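Local atomic coordinates of ABC transporter periplasmic-binding protein YtfQ (Mycobacterium smegmatis, PDB entry 6HBM), a protein that binds arabinofuranose and, as a solute-binding protein of the periplasmic type, probably delivers such sugars to an ABC importer. Residues V208-N213 and V238-T243. Numbering follows the deposited sequence.
Sequences VVFAQN and VAVDAT. With AHR (alpha-L-arabinofuranose), chain J.
Asn213 and Asp241 converge on arabinofuranose from the segments that follow strands 208-211 and 236-239, adjacent and parallel, illustrating how a beta-alpha-beta unit supplies one wall of the interlobe cleft in a periplasmic binding protein. Asp241 grips the sugar with both carboxylate oxygens: O3 donates to OD1 at 2.8 Å and O2 to OD2 at 2.7 Å. The same O2 accepts a nearly straight bond (167°) from Asn213 ND2, whose amide plane stands almost perpendicular to that carboxylate. Asn213 OD1 turns instead to the backbone N of Met216, N-capping helix 214-226 and fixing the amide's rotation. Arg163 of helix 158-171 also binds the sugar, as do Asp105 and Arg106, which follow strand 101-104 of the other sheet.

Behind the pocket, backbone bonds join the strands. Val238 N donates to Val209 O (3.1 Å), and Val238 O receives Ala211 N at 3.0 Å; a weak one follows from Val240 N to Ala211 O. On one face Phe210, stacked on Phe167, has CG anti to the backbone N (chi1 169°); this lays the ring forward along its strand, bringing CE1 obliquely to 4.1 Å from Val240 CG2. Ala211 and Ala239 meet through their methyl groups on the opposite face. Farthest from the sugar, Val208 CG2 rests 3.8 Å from Val238 CG1.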
# COMPACT_ATOMS: atom_id res chain seq x y z
N VAL A 208 -8.36 -6.70 -19.44
CA VAL A 208 -8.30 -5.87 -18.25
C VAL A 208 -6.93 -6.07 -17.59
O VAL A 208 -6.28 -7.11 -17.81
CB VAL A 208 -9.49 -6.20 -17.30
CG1 VAL A 208 -9.54 -7.69 -16.98
CG2 VAL A 208 -9.45 -5.37 -16.02
N VAL A 209 -6.48 -5.06 -16.82
CA VAL A 209 -5.17 -5.10 -16.14
C VAL A 209 -5.35 -4.71 -14.67
O VAL A 209 -6.04 -3.74 -14.39
CB VAL A 209 -4.08 -4.25 -16.88
CG1 VAL A 209 -4.67 -3.04 -17.58
CG2 VAL A 209 -2.93 -3.86 -15.95
N PHE A 210 -4.75 -5.49 -13.75
CA PHE A 210 -4.85 -5.25 -12.30
C PHE A 210 -3.52 -4.75 -11.76
O PHE A 210 -2.57 -5.53 -11.67
CB PHE A 210 -5.30 -6.51 -11.56
CG PHE A 210 -5.18 -6.45 -10.04
CD1 PHE A 210 -5.78 -5.42 -9.33
CD2 PHE A 210 -4.48 -7.43 -9.34
CE1 PHE A 210 -5.66 -5.36 -7.94
CE2 PHE A 210 -4.37 -7.37 -7.95
CZ PHE A 210 -4.96 -6.34 -7.26
N ALA A 211 -3.46 -3.47 -11.38
CA ALA A 211 -2.23 -2.89 -10.85
C ALA A 211 -2.32 -2.82 -9.35
O ALA A 211 -3.21 -2.16 -8.82
CB ALA A 211 -2.01 -1.51 -11.44
N GLN A 212 -1.38 -3.49 -8.64
CA GLN A 212 -1.38 -3.52 -7.16
C GLN A 212 -1.06 -2.14 -6.50
O GLN A 212 -1.11 -2.03 -5.27
CB GLN A 212 -0.46 -4.63 -6.62
CG GLN A 212 -1.07 -6.02 -6.78
CD GLN A 212 -0.09 -7.09 -6.42
OE1 GLN A 212 0.96 -6.84 -5.82
NE2 GLN A 212 -0.38 -8.33 -6.80
N ASN A 213 -0.81 -1.10 -7.28
CA ASN A 213 -0.65 0.24 -6.76
C ASN A 213 -0.81 1.13 -7.95
O ASN A 213 -0.17 0.88 -8.98
CB ASN A 213 0.67 0.39 -5.98
CG ASN A 213 1.89 0.98 -6.65
OD1 ASN A 213 2.28 0.64 -7.78
ND2 ASN A 213 2.58 1.85 -5.95
N VAL A 238 -7.68 -1.26 -13.43
CA VAL A 238 -8.27 -1.39 -12.11
C VAL A 238 -7.06 -1.48 -11.16
O VAL A 238 -6.20 -2.36 -11.34
CB VAL A 238 -9.23 -2.60 -11.99
CG1 VAL A 238 -8.69 -3.85 -12.66
CG2 VAL A 238 -9.56 -2.91 -10.54
N ALA A 239 -6.96 -0.51 -10.18
CA ALA A 239 -5.81 -0.44 -9.27
C ALA A 239 -6.14 -0.12 -7.81
O ALA A 239 -7.31 0.05 -7.45
CB ALA A 239 -4.82 0.58 -9.80
N VAL A 240 -5.08 -0.08 -6.97
CA VAL A 240 -5.17 0.22 -5.52
C VAL A 240 -4.49 1.62 -5.22
O VAL A 240 -3.81 2.18 -6.10
CB VAL A 240 -4.52 -0.96 -4.72
CG1 VAL A 240 -4.97 -0.96 -3.28
CG2 VAL A 240 -4.84 -2.30 -5.36
N ASP A 241 -4.78 2.20 -4.04
CA ASP A 241 -4.19 3.41 -3.41
C ASP A 241 -5.06 4.68 -3.44
O ASP A 241 -5.17 5.34 -2.40
CB ASP A 241 -2.79 3.77 -3.92
CG ASP A 241 -1.70 2.76 -3.59
OD1 ASP A 241 -1.93 1.90 -2.71
OD2 ASP A 241 -0.62 2.86 -4.17
N ALA A 242 -5.60 5.06 -4.60
CA ALA A 242 -6.42 6.27 -4.78
C ALA A 242 -5.58 7.56 -4.59
O ALA A 242 -6.01 8.50 -3.91
CB ALA A 242 -7.65 6.26 -3.86
N THR A 243 -4.39 7.61 -5.23
CA THR A 243 -3.50 8.77 -5.15
C THR A 243 -4.05 9.86 -6.06
O THR A 243 -4.91 9.58 -6.89
CB THR A 243 -2.04 8.41 -5.50
OG1 THR A 243 -1.92 8.13 -6.90
CG2 THR A 243 -1.49 7.26 -4.65
O5 AHR J . 2.79 -0.58 1.82
C5 AHR J . 1.74 0.02 1.09
C4 AHR J . 2.19 0.13 -0.34
O4 AHR J . 3.50 0.75 -0.39
C3 AHR J . 1.33 0.99 -1.25
O3 AHR J . 0.15 0.38 -1.73
C2 AHR J . 2.33 1.28 -2.36
O2 AHR J . 1.85 2.26 -3.28
C1 AHR J . 3.56 1.63 -1.52
O1 AHR J . 4.82 1.51 -2.24